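PDB 5AFS: periplasmic solute binding protein from Candidatus liberibacter asiaticus, which binds zinc in the periplasm and, as a member of the ZnuA-like solute-binding protein 9 family, probably delivers metal to a membrane transporter. Local coordinates for the zinc ion site. Sequence-based numbering; all coordinates share one arbitrary frame.

The zinc ion site. Residues 39, 104, 106, 172, 192-193, 247. With ZN (zinc ion), chain B.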
ATOM      1  N   HIS A  39      -7.316   6.796  -4.213  1.00 19.09           N
ATOM      2  CA  HIS A  39      -7.982   7.608  -3.194  1.00 23.35           C
ATOM      3  C   HIS A  39      -9.181   8.389  -3.728  1.00 21.70           C
ATOM      4  O   HIS A  39     -10.021   8.824  -2.951  1.00 27.30           O
ATOM      5  CB  HIS A  39      -6.977   8.572  -2.559  1.00 21.46           C
ATOM      6  CG  HIS A  39      -5.849   7.881  -1.866  1.00 18.81           C
ATOM      7  ND1 HIS A  39      -6.026   7.151  -0.714  1.00 18.09           N
ATOM      8  CD2 HIS A  39      -4.531   7.807  -2.162  1.00 15.60           C
ATOM      9  CE1 HIS A  39      -4.865   6.651  -0.329  1.00 17.07           C
ATOM     10  NE2 HIS A  39      -3.942   7.034  -1.191  1.00 17.92           N
ATOM     11  N   ASN A 104      -5.585   5.569   8.514  1.00 15.23           N
ATOM     12  CA  ASN A 104      -4.645   5.655   7.402  1.00 14.53           C
ATOM     13  C   ASN A 104      -4.755   4.333   6.639  1.00 11.84           C
ATOM     14  O   ASN A 104      -4.659   3.265   7.242  1.00 14.12           O
ATOM     15  CB  ASN A 104      -3.220   5.880   7.930  1.00 14.79           C
ATOM     16  CG  ASN A 104      -2.231   6.172   6.825  1.00 14.53           C
ATOM     17  OD1 ASN A 104      -2.164   5.443   5.836  1.00 11.13           O
ATOM     18  ND2 ASN A 104      -1.476   7.261   6.967  1.00 16.04           N
ATOM     19  N   HIS A 106      -2.841   2.873   4.238  1.00 12.73           N
ATOM     20  CA  HIS A 106      -1.657   2.320   3.537  1.00 12.13           C
ATOM     21  C   HIS A 106      -1.004   1.118   4.241  1.00 11.91           C
ATOM     22  O   HIS A 106       0.226   1.031   4.341  1.00 13.12           O
ATOM     23  CB  HIS A 106      -0.605   3.425   3.342  1.00 11.61           C
ATOM     24  CG  HIS A 106      -1.106   4.632   2.605  1.00 10.80           C
ATOM     25  ND1 HIS A 106      -1.498   5.787   3.249  1.00 11.96           N
ATOM     26  CD2 HIS A 106      -1.246   4.877   1.280  1.00 11.03           C
ATOM     27  CE1 HIS A 106      -1.873   6.685   2.353  1.00 11.12           C
ATOM     28  NE2 HIS A 106      -1.723   6.160   1.150  1.00 10.04           N
ATOM     29  N   GLU A 172       3.176  12.206   1.345  1.00 13.68           N
ATOM     30  CA  GLU A 172       1.985  11.542   1.882  1.00 14.01           C
ATOM     31  C   GLU A 172       2.409  10.702   3.081  1.00 13.24           C
ATOM     32  O   GLU A 172       3.532  10.220   3.121  1.00 15.37           O
ATOM     33  CB  GLU A 172       1.336  10.631   0.834  1.00 16.11           C
ATOM     34  CG  GLU A 172      -0.092  10.188   1.173  1.00 16.14           C
ATOM     35  CD  GLU A 172      -0.573   9.021   0.322  1.00 16.82           C
ATOM     36  OE1 GLU A 172       0.251   8.157  -0.033  1.00 17.64           O
ATOM     37  OE2 GLU A 172      -1.779   8.945   0.014  1.00 14.93           O
ATOM     38  N   ILE A 192      -3.130  11.692   3.386  1.00 15.57           N
ATOM     39  CA  ILE A 192      -3.647  10.987   2.222  1.00 16.46           C
ATOM     40  C   ILE A 192      -3.651  11.923   1.031  1.00 18.13           C
ATOM     41  O   ILE A 192      -4.038  13.078   1.169  1.00 21.42           O
ATOM     42  CB  ILE A 192      -5.077  10.461   2.471  1.00 19.80           C
ATOM     43  CG1 ILE A 192      -5.125   9.618   3.747  1.00 20.36           C
ATOM     44  CG2 ILE A 192      -5.539   9.604   1.299  1.00 20.75           C
ATOM     45  CD1 ILE A 192      -6.494   9.057   4.084  1.00 24.36           C
ATOM     46  N   ASN A 193      -3.207  11.433  -0.131  1.00 17.70           N
ATOM     47  CA  ASN A 193      -3.147  12.252  -1.343  1.00 20.71           C
ATOM     48  C   ASN A 193      -4.525  12.768  -1.745  1.00 29.40           C
ATOM     49  O   ASN A 193      -5.500  12.011  -1.751  1.00 25.32           O
ATOM     50  CB  ASN A 193      -2.510  11.486  -2.514  1.00 19.58           C
ATOM     51  CG  ASN A 193      -1.012  11.309  -2.348  1.00 23.26           C
ATOM     52  OD1 ASN A 193      -0.325  12.205  -1.859  1.00 20.18           O
ATOM     53  ND2 ASN A 193      -0.498  10.149  -2.748  1.00 18.04           N
ATOM     54  N   ASP A 247       1.297   4.077  -3.831  1.00 12.00           N
ATOM     55  CA  ASP A 247      -0.171   4.115  -4.005  1.00 12.38           C
ATOM     56  C   ASP A 247      -0.653   3.338  -5.230  1.00 12.56           C
ATOM     57  O   ASP A 247      -1.845   3.112  -5.401  1.00 14.10           O
ATOM     58  CB  ASP A 247      -0.683   5.569  -4.065  1.00 11.56           C
ATOM     59  CG  ASP A 247      -1.055   6.147  -2.685  1.00 11.19           C
ATOM     60  OD1 ASP A 247      -1.184   5.436  -1.666  1.00 13.41           O
ATOM     61  OD2 ASP A 247      -1.278   7.363  -2.596  1.00 13.67           O
TER
HETATM   62 ZN    ZN B1281      -1.919   7.079  -0.695  1.00 13.35          ZN
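Two histidines and two carboxylates enclose the zinc in the metal cleft of this cluster 9 (ZnuA-like) solute-binding protein, and second-shell polar groups help to set their orientation. Loop residues His39, His106 and Asp247 join Glu172 around the zinc in a distorted six-coordinate arrangement. Glu172 can be followed outward. From CB its CG lies anti to the backbone N (chi1 -165°), and the chain runs on extended (chi2 -165°), so that CD carries the carboxylate to the metal. OE2 of Glu172 binds ZN at 2.0 Å, whereas OE1 of Glu172 lies at a looser 2.5 Å from ZN, making the chelate asymmetric. Glu172 OE2 also accepts a hydrogen bond from the backbone N of Asn193 at 2.9 Å, using the anti lone pair, the one turned away from OE1. This bond helps to fix the rotation of the carboxylate and may temper its negative charge. Asp247 chelates the metal through both carboxylate oxygens, OD1 and OD2 each 2.0 Å from ZN; the amide ND2 of Asn193 adds a weak hydrogen bond to OD2. Both imidazoles meet the metal tip-on through NE2, each with CG anti to its own carbonyl carbon. On His39, the methyl CG2 of Ile192 lies over one face towards the rim, 3.2 Å above the plane, which probably limits tilting of the ring, while OD2 of Asp247 sits at the edge. His106 is held from behind: Asn104 OD1 accepts hydrogen bonds from both its backbone N and ring ND1, an arrangement consistent with a proton on ND1, leaving NE2 for the metal. The ring bond is the shorter, with ND1 of His106 2.7 Å from OD1 of Asn104, on a carbonyl lone pair and 18° out of the imidazole plane.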